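Side-chain contacts in outer membrane protein Omp121 (Bacteroides thetaiotaomicron, PDB 5FQ8), which probably imports nutrients, possibly peptides, across the outer membrane as a TonB-dependent receptor working with surface lipoproteins: residues D118-G123 and G965-N970; P216-S221 and P338-I343; Q675-A680 and G740-Y745. One frame throughout, in Å; residues are numbered along the deposited sequence.

Contact 1: residues D118-G123 and G965-N970; sequences DGLNSG and GEYTAN
Leu120 sets a methyl group squarely on the aromatic ring of Tyr967, and this CH-pi contact is the tight centre of the interface. CD2 of Leu120 stands 3.9 Å from the centroid of the Tyr967 ring and only 2° off the ring normal, so the methyl lies over the middle of the face and not beside one bond. Turning CG of Leu120 anti to its own carbonyl carbon (chi1 -49°) carries the branch up to that face. The backbone adds a second layer of touch, since the carbonyl O of Leu120 comes within 3.5 Å of CE2 of Tyr967, while O of Gly119 approaches CD2 of Tyr967 obliquely at 4.0 Å. These are packing contacts, and the interface is apolar apart from the two carbonyls.

The looser side is formed by Asp118, Asn121 and Ser122, which take no part in the contact; Asn121 is exposed and the other two partly so. There the loop is held by its own polar groups. OD2 of Asp118 accepts the backbone N of Asn121, three residues on, at 3.0 Å from above the carboxylate plane, an Asx motif, and through its syn lone pair it also takes ND2 of Asn121 at 3.0 Å. Asp118 O in turn receives Ser122 N.

Around the packed side, Phe956 touches both Leu120 and Tyr967, while Gln326 is hydrogen-bonded through OE1 to the Tyr967 hydroxyl group and gives its NE2 to Asn121 OD1. Leu120 also packs on the backbone of the bound peptide. Joining a loop of the N-terminal plug to the loop before the last barrel strand, 973-983, is what the TonB-dependent receptor fold, a barrel with an inserted plug, would lead one to expect.

Contact 2: residues P216-S221 and P338-I343; sequences PRFDGS and PRDISI
Phe218 and Asp340 are the closest backbone pair, with 8.7 Å between their CA atoms, and the second segment bends there in a type I beta turn from Pro338 to Ile341, closed by Ile341 N to Pro338 O at 3.2 Å. Both segments are loops of the TonB-dependent receptor fold: 216-221 belongs to the connection between barrel strands 177-188 and 252-264, whereas the loop 338-343 is part of the connection from strand 306-320 to strand 376-394. At such a CA spacing the backbones themselves do not pair, and a single ring spans the gap.

Phe218 presents the edge of its ring to the two central residues of the turn, Arg339 and Asp340. Its CG is anti to the carbonyl carbon (chi1 -81°), which sends the ring outward to the other loop, where CE1 meets CB of Asp340 at 3.5 Å. The methylene thus lies near the ring plane, at the rim and not over a face. Ring and carboxylate planes are 61° apart, evidence against stacking of the two flat groups.

The polar ends of the turn residues turn elsewhere. Asp340 OD2 makes a salt bridge with Lys236 and OD1 accepts from Met200 N, while Arg339 donates hydrogen bonds from NE to Gln195 O, from NH2 to Asn196 OD1 and from NH1 to Asn244 OD1. This division leaves the aliphatic bases of both side chains to the phenyl edge. Phe218 also meets the Tyr238 ring, with planes at about 55°, and its backbone is hydrogen-bonded to that of Glu197, a calcium ligand in a structure of this protein, although here that ion is absent from this chain. At the corner of the ring, CZ of Phe218 lies 3.8 Å from CB of Asp340 and 4.2 Å from CB of Arg339.

Contact 3: residues Q675-A680 and G740-Y745; sequences QIFSLA and GITTIY
Thr742 points its side chain at Phe677, Leu679 and Ala680, where barrel strand 661-680 of the TonB-dependent receptor fold ends beside the short antiparallel sheet begun by 741-746. The axes of the short strand segments 676-680 and 741-743 come within 6.4 Å, with 110° between their N-to-C directions, so this is a steep crossing and not sheet pairing.

Phe677 and Thr742 reach out from opposite directions, and the ring receives the hydroxyl at its edge: OG1 of Thr742 lies near the ring plane, 3.8 Å from CE2 of Phe677. Leu679 instead crosses Thr742 at about a right angle, bringing its CD1 to 3.7 Å from CB of Thr742. With OG1 anti to the backbone N (chi1 -173°), the hydroxyl is directed at the end of the barrel strand, where it accepts a weak hydrogen bond from Ala680 N, 3.4 Å long with an angle of 154°. A valine in its place would probably leave the Ala680 N-H without this weak acceptor at the crossing. Thr742 is hydrogen-bonded through its backbone to Ala755 of strand 752-756. The methyl completes the apolar part, CG2 of Thr742 standing 3.9 Å from CD1 of Leu679 and 4.0 Å from CE2 of Phe677.

All three contacts are largely buried, but their position differs: the centre of contact 1 lies 13 Å from the centre of the chain, that of contact 3 about 21 Å, and that of contact 2 about 38 Å, out among the loops. Contacts 1 and 3 adjoin, Tyr745 touching Leu120, and both reach the bound peptide by packing, through Leu120 and Thr743. Contact 2 stands apart, its nearest atoms about 13 Å from contact 1. Only contact 1 has a plug segment as a partner, though Gln675 and Phe677 of contact 3 also meet plug residues Ser92 and Ser95. Chemistry follows place: a methyl over a ring face nearest the middle, a hydroxyl among apolar groups at a strand crossing, and a phenyl edge among charged residues peripherally.

Contact 1: residues D118-G123 and G965-N970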
ATOM      1  N   ASP B 118      -6.646  15.659  -6.163  1.00 28.64           N
ATOM      2  CA  ASP B 118      -8.082  15.724  -5.918  1.00 22.22           C
ATOM      3  C   ASP B 118      -8.320  16.921  -5.024  1.00 22.19           C
ATOM      4  O   ASP B 118      -8.438  16.788  -3.812  1.00 22.15           O
ATOM      5  CB  ASP B 118      -8.590  14.459  -5.290  1.00 43.64           C
ATOM      6  CG  ASP B 118     -10.058  14.521  -4.989  1.00 40.05           C
ATOM      7  OD1 ASP B 118     -10.860  14.346  -5.923  1.00 53.53           O
ATOM      8  OD2 ASP B 118     -10.415  14.755  -3.824  1.00 31.03           O
ATOM      9  N   GLY B 119      -8.419  18.096  -5.631  1.00 46.31           N
ATOM     10  CA  GLY B 119      -8.651  19.307  -4.864  1.00 30.87           C
ATOM     11  C   GLY B 119      -9.994  19.379  -4.184  1.00 26.16           C
ATOM     12  O   GLY B 119     -10.182  20.252  -3.334  1.00 22.34           O
ATOM     13  N   LEU B 120     -10.921  18.484  -4.513  1.00 46.22           N
ATOM     14  CA  LEU B 120     -12.262  18.620  -3.970  1.00 22.44           C
ATOM     15  C   LEU B 120     -12.373  18.029  -2.579  1.00 22.39           C
ATOM     16  O   LEU B 120     -13.153  18.517  -1.758  1.00 23.33           O
ATOM     17  CB  LEU B 120     -13.265  17.954  -4.892  1.00 22.55           C
ATOM     18  CG  LEU B 120     -13.185  18.305  -6.367  1.00 22.64           C
ATOM     19  CD1 LEU B 120     -14.354  17.675  -7.086  1.00 22.80           C
ATOM     20  CD2 LEU B 120     -13.179  19.797  -6.545  1.00 22.72           C
ATOM     21  N   ASN B 121     -11.608  16.985  -2.287  1.00 50.22           N
ATOM     22  CA  ASN B 121     -11.765  16.274  -1.031  1.00 22.31           C
ATOM     23  C   ASN B 121     -10.529  16.259  -0.159  1.00 22.23           C
ATOM     24  O   ASN B 121     -10.665  16.101   1.057  1.00 22.98           O
ATOM     25  CB  ASN B 121     -12.202  14.828  -1.295  1.00 22.35           C
ATOM     26  CG  ASN B 121     -13.468  14.764  -2.080  1.00 22.46           C
ATOM     27  OD1 ASN B 121     -14.538  15.030  -1.564  1.00 22.58           O
ATOM     28  ND2 ASN B 121     -13.354  14.456  -3.348  1.00 23.17           N
ATOM     29  N   SER B 122      -9.339  16.442  -0.730  1.00 22.16           N
ATOM     30  CA  SER B 122      -8.091  16.456   0.020  1.00 22.13           C
ATOM     31  C   SER B 122      -7.123  17.471  -0.585  1.00 22.10           C
ATOM     32  O   SER B 122      -6.036  17.139  -1.040  1.00 22.08           O
ATOM     33  CB  SER B 122      -7.462  15.066   0.051  1.00 22.11           C
ATOM     34  OG  SER B 122      -7.939  14.332   1.156  1.00 22.18           O
ATOM     35  N   GLY B 123      -7.522  18.740  -0.575  1.00 22.14           N
ATOM     36  CA  GLY B 123      -6.709  19.770  -1.193  1.00 22.17           C
ATOM     37  C   GLY B 123      -5.526  20.130  -0.326  1.00 30.10           C
ATOM     38  O   GLY B 123      -5.657  20.320   0.888  1.00 35.47           O
ATOM     39  N   GLY B 965     -10.799  28.228  -9.619  1.00 23.72           N
ATOM     40  CA  GLY B 965     -11.351  28.784  -8.414  1.00 23.71           C
ATOM     41  C   GLY B 965     -10.710  28.194  -7.186  1.00 23.45           C
ATOM     42  O   GLY B 965      -9.672  27.556  -7.252  1.00 23.29           O
ATOM     43  N   GLU B 966     -11.361  28.462  -6.069  1.00 23.45           N
ATOM     44  CA  GLU B 966     -10.906  28.066  -4.749  1.00 23.27           C
ATOM     45  C   GLU B 966     -11.958  27.157  -4.150  1.00 23.18           C
ATOM     46  O   GLU B 966     -13.149  27.447  -4.246  1.00 25.66           O
ATOM     47  CB  GLU B 966     -10.701  29.284  -3.860  1.00 39.93           C
ATOM     48  CG  GLU B 966     -11.201  29.106  -2.440  1.00 43.70           C
ATOM     49  CD  GLU B 966     -12.595  29.631  -2.262  1.00 37.34           C
ATOM     50  OE1 GLU B 966     -13.043  30.352  -3.151  1.00 28.62           O
ATOM     51  OE2 GLU B 966     -13.247  29.322  -1.257  1.00 36.95           O
ATOM     52  N   TYR B 967     -11.533  26.063  -3.532  1.00 22.97           N
ATOM     53  CA  TYR B 967     -12.469  25.060  -3.052  1.00 23.33           C
ATOM     54  C   TYR B 967     -12.394  24.980  -1.532  1.00 22.88           C
ATOM     55  O   TYR B 967     -12.025  23.960  -0.963  1.00 22.74           O
ATOM     56  CB  TYR B 967     -12.215  23.709  -3.716  1.00 22.77           C
ATOM     57  CG  TYR B 967     -13.496  22.942  -3.834  1.00 38.04           C
ATOM     58  CD1 TYR B 967     -14.447  23.302  -4.765  1.00 23.00           C
ATOM     59  CD2 TYR B 967     -13.790  21.907  -2.965  1.00 31.52           C
ATOM     60  CE1 TYR B 967     -15.633  22.629  -4.859  1.00 23.09           C
ATOM     61  CE2 TYR B 967     -14.975  21.235  -3.053  1.00 27.52           C
ATOM     62  CZ  TYR B 967     -15.891  21.607  -4.003  1.00 23.00           C
ATOM     63  OH  TYR B 967     -17.078  20.954  -4.112  1.00 27.08           O
ATOM     64  N   THR B 968     -12.845  26.051  -0.887  1.00 23.04           N
ATOM     65  CA  THR B 968     -12.610  26.315   0.527  1.00 23.16           C
ATOM     66  C   THR B 968     -11.138  26.163   0.870  1.00 22.95           C
ATOM     67  O   THR B 968     -10.761  25.535   1.855  1.00 22.89           O
ATOM     68  CB  THR B 968     -13.467  25.445   1.441  1.00 23.08           C
ATOM     69  OG1 THR B 968     -13.523  24.116   0.941  1.00 22.92           O
ATOM     70  CG2 THR B 968     -14.846  25.999   1.518  1.00 23.30           C
ATOM     71  N   ALA B 969     -10.301  26.756   0.030  1.00 26.70           N
ATOM     72  CA  ALA B 969      -8.935  27.044   0.422  1.00 26.81           C
ATOM     73  C   ALA B 969      -8.934  27.786   1.743  1.00 27.66           C
ATOM     74  O   ALA B 969      -9.895  28.468   2.092  1.00 23.25           O
ATOM     75  CB  ALA B 969      -8.240  27.880  -0.640  1.00 23.01           C
ATOM     76  N   ASN B 970      -7.857  27.636   2.493  1.00 26.06           N
ATOM     77  CA  ASN B 970      -7.793  28.283   3.786  1.00 30.95           C
ATOM     78  C   ASN B 970      -7.743  29.801   3.622  1.00 23.47           C
ATOM     79  O   ASN B 970      -7.251  30.306   2.615  1.00 25.37           O
ATOM     80  CB  ASN B 970      -6.570  27.802   4.544  1.00 34.09           C
ATOM     81  CG  ASN B 970      -6.612  26.339   4.835  1.00 31.35           C
ATOM     82  OD1 ASN B 970      -7.643  25.788   5.185  1.00 29.75           O
ATOM     83  ND2 ASN B 970      -5.476  25.690   4.693  1.00 40.39           N
TER

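Contact 2: residues P216-S221 and P338-I343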
ATOM      1  N   PRO B 216     -34.434  31.133  14.131  1.00 30.35           N
ATOM      2  CA  PRO B 216     -35.152  32.372  14.408  1.00 30.91           C
ATOM      3  C   PRO B 216     -34.222  33.558  14.612  1.00 30.85           C
ATOM      4  O   PRO B 216     -33.008  33.440  14.782  1.00 30.44           O
ATOM      5  CB  PRO B 216     -35.931  32.050  15.686  1.00 31.42           C
ATOM      6  CG  PRO B 216     -35.292  30.912  16.262  1.00 31.11           C
ATOM      7  CD  PRO B 216     -34.686  30.120  15.157  1.00 30.49           C
ATOM      8  N   ARG B 217     -34.834  34.737  14.575  1.00 31.69           N
ATOM      9  CA  ARG B 217     -34.113  35.963  14.871  1.00 31.41           C
ATOM     10  C   ARG B 217     -33.701  35.958  16.334  1.00 31.59           C
ATOM     11  O   ARG B 217     -34.441  35.487  17.199  1.00 31.96           O
ATOM     12  CB  ARG B 217     -34.978  37.176  14.540  1.00 31.95           C
ATOM     13  CG  ARG B 217     -34.221  38.500  14.505  1.00 32.01           C
ATOM     14  CD  ARG B 217     -34.749  39.468  13.440  1.00 32.26           C
ATOM     15  NE  ARG B 217     -36.171  39.292  13.154  1.00 33.78           N
ATOM     16  CZ  ARG B 217     -36.672  39.143  11.934  1.00 32.62           C
ATOM     17  NH1 ARG B 217     -35.862  39.161  10.896  1.00 36.27           N
ATOM     18  NH2 ARG B 217     -37.975  38.996  11.749  1.00 33.07           N
ATOM     19  N   PHE B 218     -32.500  36.457  16.601  1.00 31.37           N
ATOM     20  CA  PHE B 218     -31.901  36.297  17.916  1.00 31.46           C
ATOM     21  C   PHE B 218     -32.742  36.947  19.001  1.00 32.20           C
ATOM     22  O   PHE B 218     -33.121  38.109  18.901  1.00 33.75           O
ATOM     23  CB  PHE B 218     -30.502  36.879  17.916  1.00 31.16           C
ATOM     24  CG  PHE B 218     -29.467  35.964  17.331  1.00 30.47           C
ATOM     25  CD1 PHE B 218     -29.163  34.762  17.937  1.00 30.26           C
ATOM     26  CD2 PHE B 218     -28.784  36.318  16.191  1.00 30.07           C
ATOM     27  CE1 PHE B 218     -28.215  33.927  17.405  1.00 29.67           C
ATOM     28  CE2 PHE B 218     -27.833  35.482  15.659  1.00 29.48           C
ATOM     29  CZ  PHE B 218     -27.550  34.282  16.268  1.00 29.28           C
ATOM     30  N   ASP B 219     -33.023  36.184  20.046  1.00 32.41           N
ATOM     31  CA  ASP B 219     -33.938  36.531  21.121  1.00 33.13           C
ATOM     32  C   ASP B 219     -33.224  37.058  22.345  1.00 33.41           C
ATOM     33  O   ASP B 219     -33.717  37.975  22.997  1.00 34.03           O
ATOM     34  CB  ASP B 219     -34.728  35.283  21.539  1.00 33.26           C
ATOM     35  CG  ASP B 219     -36.213  35.424  21.353  1.00 45.18           C
ATOM     36  OD1 ASP B 219     -36.639  36.257  20.539  1.00 44.46           O
ATOM     37  OD2 ASP B 219     -36.959  34.675  22.018  1.00 41.77           O
ATOM     38  N   GLY B 220     -32.078  36.464  22.678  1.00 34.63           N
ATOM     39  CA  GLY B 220     -31.517  36.551  24.003  1.00 33.29           C
ATOM     40  C   GLY B 220     -32.075  35.536  24.964  1.00 33.58           C
ATOM     41  O   GLY B 220     -31.517  35.363  26.050  1.00 33.77           O
ATOM     42  N   SER B 221     -33.162  34.863  24.604  1.00 33.66           N
ATOM     43  CA  SER B 221     -33.720  33.820  25.441  1.00 33.94           C
ATOM     44  C   SER B 221     -32.735  32.671  25.591  1.00 38.67           C
ATOM     45  O   SER B 221     -31.817  32.488  24.789  1.00 35.52           O
ATOM     46  CB  SER B 221     -35.018  33.301  24.839  1.00 34.07           C
ATOM     47  OG  SER B 221     -34.764  32.655  23.609  1.00 33.41           O
ATOM     48  N   PRO B 338     -23.200  27.492  13.348  1.00 30.24           N
ATOM     49  CA  PRO B 338     -24.214  28.521  13.561  1.00 36.25           C
ATOM     50  C   PRO B 338     -23.581  29.797  14.079  1.00 39.12           C
ATOM     51  O   PRO B 338     -22.569  29.770  14.775  1.00 47.17           O
ATOM     52  CB  PRO B 338     -25.137  27.895  14.607  1.00 36.92           C
ATOM     53  CG  PRO B 338     -24.884  26.453  14.534  1.00 35.27           C
ATOM     54  CD  PRO B 338     -23.448  26.309  14.176  1.00 36.55           C
ATOM     55  N   ARG B 339     -24.206  30.923  13.750  1.00 43.12           N
ATOM     56  CA  ARG B 339     -23.678  32.211  14.176  1.00 27.41           C
ATOM     57  C   ARG B 339     -23.694  32.382  15.676  1.00 27.79           C
ATOM     58  O   ARG B 339     -23.058  33.306  16.167  1.00 27.95           O
ATOM     59  CB  ARG B 339     -24.462  33.356  13.553  1.00 27.69           C
ATOM     60  CG  ARG B 339     -24.533  33.321  12.063  1.00 27.40           C
ATOM     61  CD  ARG B 339     -23.171  33.395  11.437  1.00 27.00           C
ATOM     62  NE  ARG B 339     -22.455  34.551  11.930  1.00 27.18           N
ATOM     63  CZ  ARG B 339     -21.283  34.504  12.549  1.00 27.05           C
ATOM     64  NH1 ARG B 339     -20.677  33.351  12.730  1.00 26.72           N
ATOM     65  NH2 ARG B 339     -20.718  35.618  12.971  1.00 27.28           N
ATOM     66  N   ASP B 340     -24.389  31.535  16.420  1.00 27.97           N
ATOM     67  CA  ASP B 340     -24.489  31.719  17.859  1.00 28.40           C
ATOM     68  C   ASP B 340     -23.565  30.812  18.654  1.00 28.25           C
ATOM     69  O   ASP B 340     -23.488  30.958  19.874  1.00 28.62           O
ATOM     70  CB  ASP B 340     -25.925  31.474  18.308  1.00 33.40           C
ATOM     71  CG  ASP B 340     -26.407  30.098  17.943  1.00 32.90           C
ATOM     72  OD1 ASP B 340     -26.582  29.829  16.736  1.00 28.29           O
ATOM     73  OD2 ASP B 340     -26.614  29.288  18.866  1.00 42.52           O
ATOM     74  N   ILE B 341     -22.872  29.890  18.000  1.00 27.76           N
ATOM     75  CA  ILE B 341     -22.116  28.837  18.665  1.00 27.63           C
ATOM     76  C   ILE B 341     -20.683  29.294  18.875  1.00 27.49           C
ATOM     77  O   ILE B 341     -20.063  29.864  17.973  1.00 33.99           O
ATOM     78  CB  ILE B 341     -22.160  27.541  17.843  1.00 27.23           C
ATOM     79  CG1 ILE B 341     -23.595  27.042  17.730  1.00 27.44           C
ATOM     80  CG2 ILE B 341     -21.292  26.490  18.492  1.00 27.11           C
ATOM     81  CD1 ILE B 341     -24.267  26.864  19.049  1.00 27.94           C
ATOM     82  N   SER B 342     -20.157  29.050  20.064  1.00 27.71           N
ATOM     83  CA  SER B 342     -18.791  29.440  20.396  1.00 31.63           C
ATOM     84  C   SER B 342     -17.819  28.385  19.891  1.00 36.94           C
ATOM     85  O   SER B 342     -17.751  27.287  20.444  1.00 43.15           O
ATOM     86  CB  SER B 342     -18.655  29.617  21.902  1.00 34.02           C
ATOM     87  OG  SER B 342     -17.321  29.895  22.267  1.00 36.54           O
ATOM     88  N   ILE B 343     -17.040  28.732  18.869  1.00 26.82           N
ATOM     89  CA  ILE B 343     -16.096  27.782  18.289  1.00 26.40           C
ATOM     90  C   ILE B 343     -14.940  27.500  19.243  1.00 26.51           C
ATOM     91  O   ILE B 343     -14.569  26.345  19.456  1.00 26.39           O
ATOM     92  CB  ILE B 343     -15.576  28.295  16.941  1.00 26.04           C
ATOM     93  CG1 ILE B 343     -16.698  28.359  15.941  1.00 25.93           C
ATOM     94  CG2 ILE B 343     -14.526  27.387  16.402  1.00 25.66           C
ATOM     95  CD1 ILE B 343     -16.200  28.697  14.590  1.00 25.59           C
TER

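Contact 3: residues Q675-A680 and G740-Y745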
ATOM      1  N   GLN B 675       0.004  22.906 -30.497  1.00 28.68           N
ATOM      2  CA  GLN B 675       0.305  22.360 -29.184  1.00 28.09           C
ATOM      3  C   GLN B 675      -0.380  21.011 -29.004  1.00 40.73           C
ATOM      4  O   GLN B 675      -1.592  20.887 -29.195  1.00 40.11           O
ATOM      5  CB  GLN B 675      -0.132  23.360 -28.117  1.00 27.75           C
ATOM      6  CG  GLN B 675      -0.906  22.826 -26.950  1.00 27.21           C
ATOM      7  CD  GLN B 675      -1.567  23.937 -26.177  1.00 27.02           C
ATOM      8  OE1 GLN B 675      -2.127  23.729 -25.116  1.00 26.60           O
ATOM      9  NE2 GLN B 675      -1.492  25.133 -26.711  1.00 37.54           N
ATOM     10  N   ILE B 676       0.404  19.994 -28.655  1.00 38.29           N
ATOM     11  CA  ILE B 676      -0.138  18.655 -28.457  1.00 27.49           C
ATOM     12  C   ILE B 676      -0.918  18.601 -27.155  1.00 26.95           C
ATOM     13  O   ILE B 676      -0.419  18.979 -26.096  1.00 26.61           O
ATOM     14  CB  ILE B 676       0.982  17.610 -28.458  1.00 27.51           C
ATOM     15  CG1 ILE B 676       1.575  17.443 -29.841  1.00 28.10           C
ATOM     16  CG2 ILE B 676       0.441  16.308 -28.030  1.00 27.27           C
ATOM     17  CD1 ILE B 676       2.872  18.118 -30.011  1.00 28.31           C
ATOM     18  N   PHE B 677      -2.133  18.082 -27.221  1.00 26.90           N
ATOM     19  CA  PHE B 677      -3.043  18.158 -26.096  1.00 26.47           C
ATOM     20  C   PHE B 677      -4.020  17.001 -26.186  1.00 26.45           C
ATOM     21  O   PHE B 677      -4.391  16.588 -27.284  1.00 29.40           O
ATOM     22  CB  PHE B 677      -3.768  19.509 -26.110  1.00 26.96           C
ATOM     23  CG  PHE B 677      -4.854  19.630 -25.103  1.00 26.19           C
ATOM     24  CD1 PHE B 677      -4.566  19.834 -23.782  1.00 26.60           C
ATOM     25  CD2 PHE B 677      -6.163  19.574 -25.489  1.00 27.31           C
ATOM     26  CE1 PHE B 677      -5.554  19.961 -22.858  1.00 25.68           C
ATOM     27  CE2 PHE B 677      -7.165  19.695 -24.567  1.00 26.05           C
ATOM     28  CZ  PHE B 677      -6.856  19.893 -23.237  1.00 26.18           C
ATOM     29  N   SER B 678      -4.412  16.466 -25.034  1.00 27.34           N
ATOM     30  CA  SER B 678      -5.382  15.371 -24.986  1.00 25.99           C
ATOM     31  C   SER B 678      -6.767  15.976 -25.091  1.00 26.07           C
ATOM     32  O   SER B 678      -7.412  16.290 -24.092  1.00 27.85           O
ATOM     33  CB  SER B 678      -5.211  14.557 -23.716  1.00 25.57           C
ATOM     34  OG  SER B 678      -4.108  13.673 -23.831  1.00 25.61           O
ATOM     35  N   LEU B 679      -7.239  16.105 -26.326  1.00 26.52           N
ATOM     36  CA  LEU B 679      -8.472  16.819 -26.625  1.00 26.70           C
ATOM     37  C   LEU B 679      -9.700  15.963 -26.361  1.00 26.66           C
ATOM     38  O   LEU B 679      -9.736  14.790 -26.723  1.00 26.78           O
ATOM     39  CB  LEU B 679      -8.460  17.249 -28.084  1.00 27.27           C
ATOM     40  CG  LEU B 679      -9.496  18.265 -28.502  1.00 27.54           C
ATOM     41  CD1 LEU B 679      -9.355  19.465 -27.614  1.00 27.25           C
ATOM     42  CD2 LEU B 679      -9.252  18.619 -29.938  1.00 28.13           C
ATOM     43  N   ALA B 680     -10.729  16.567 -25.771  1.00 30.45           N
ATOM     44  CA  ALA B 680     -11.925  15.812 -25.406  1.00 27.02           C
ATOM     45  C   ALA B 680     -12.627  15.241 -26.630  1.00 27.00           C
ATOM     46  O   ALA B 680     -12.614  15.832 -27.709  1.00 27.41           O
ATOM     47  CB  ALA B 680     -12.895  16.686 -24.621  1.00 26.34           C
ATOM     48  N   GLY B 740     -15.891  22.170 -30.674  1.00 43.54           N
ATOM     49  CA  GLY B 740     -15.010  23.301 -30.493  1.00 29.34           C
ATOM     50  C   GLY B 740     -14.793  23.643 -29.041  1.00 28.74           C
ATOM     51  O   GLY B 740     -14.563  24.804 -28.704  1.00 28.71           O
ATOM     52  N   ILE B 741     -14.844  22.639 -28.174  1.00 28.28           N
ATOM     53  CA  ILE B 741     -14.923  22.853 -26.739  1.00 27.76           C
ATOM     54  C   ILE B 741     -14.177  21.719 -26.066  1.00 27.30           C
ATOM     55  O   ILE B 741     -14.087  20.623 -26.610  1.00 27.39           O
ATOM     56  CB  ILE B 741     -16.401  22.937 -26.300  1.00 27.81           C
ATOM     57  CG1 ILE B 741     -16.542  23.126 -24.804  1.00 27.62           C
ATOM     58  CG2 ILE B 741     -17.119  21.695 -26.688  1.00 27.95           C
ATOM     59  CD1 ILE B 741     -17.970  23.276 -24.372  1.00 29.11           C
ATOM     60  N   THR B 742     -13.594  21.997 -24.902  1.00 26.83           N
ATOM     61  CA  THR B 742     -12.860  20.980 -24.162  1.00 26.41           C
ATOM     62  C   THR B 742     -12.669  21.436 -22.728  1.00 25.96           C
ATOM     63  O   THR B 742     -12.323  22.577 -22.484  1.00 25.95           O
ATOM     64  CB  THR B 742     -11.513  20.667 -24.813  1.00 26.47           C
ATOM     65  OG1 THR B 742     -10.909  19.566 -24.141  1.00 26.12           O
ATOM     66  CG2 THR B 742     -10.583  21.835 -24.754  1.00 26.47           C
ATOM     67  N   THR B 743     -12.907  20.544 -21.790  1.00 25.62           N
ATOM     68  CA  THR B 743     -12.865  20.897 -20.384  1.00 25.23           C
ATOM     69  C   THR B 743     -11.433  21.086 -19.903  1.00 29.83           C
ATOM     70  O   THR B 743     -10.549  20.301 -20.241  1.00 25.13           O
ATOM     71  CB  THR B 743     -13.529  19.811 -19.554  1.00 25.00           C
ATOM     72  OG1 THR B 743     -14.806  19.492 -20.103  1.00 25.28           O
ATOM     73  CG2 THR B 743     -13.709  20.271 -18.150  1.00 24.69           C
ATOM     74  N   ILE B 744     -11.216  22.131 -19.108  1.00 24.83           N
ATOM     75  CA  ILE B 744      -9.958  22.341 -18.407  1.00 24.58           C
ATOM     76  C   ILE B 744     -10.056  21.924 -16.948  1.00 24.20           C
ATOM     77  O   ILE B 744      -9.130  21.322 -16.406  1.00 23.97           O
ATOM     78  CB  ILE B 744      -9.516  23.810 -18.539  1.00 24.73           C
ATOM     79  CG1 ILE B 744      -9.083  24.104 -19.959  1.00 25.12           C
ATOM     80  CG2 ILE B 744      -8.379  24.115 -17.621  1.00 24.48           C
ATOM     81  CD1 ILE B 744      -8.813  25.553 -20.177  1.00 31.55           C
ATOM     82  N   TYR B 745     -11.170  22.243 -16.310  1.00 29.86           N
ATOM     83  CA  TYR B 745     -11.512  21.724 -15.000  1.00 27.56           C
ATOM     84  C   TYR B 745     -12.969  22.058 -14.767  1.00 30.67           C
ATOM     85  O   TYR B 745     -13.469  23.036 -15.317  1.00 39.23           O
ATOM     86  CB  TYR B 745     -10.629  22.304 -13.893  1.00 23.63           C
ATOM     87  CG  TYR B 745     -10.808  21.554 -12.626  1.00 24.14           C
ATOM     88  CD1 TYR B 745     -10.068  20.411 -12.375  1.00 26.42           C
ATOM     89  CD2 TYR B 745     -11.756  21.944 -11.701  1.00 31.16           C
ATOM     90  CE1 TYR B 745     -10.249  19.697 -11.239  1.00 22.98           C
ATOM     91  CE2 TYR B 745     -11.940  21.229 -10.556  1.00 31.55           C
ATOM     92  CZ  TYR B 745     -11.179  20.105 -10.338  1.00 22.95           C
ATOM     93  OH  TYR B 745     -11.349  19.381  -9.207  1.00 25.62           O
TER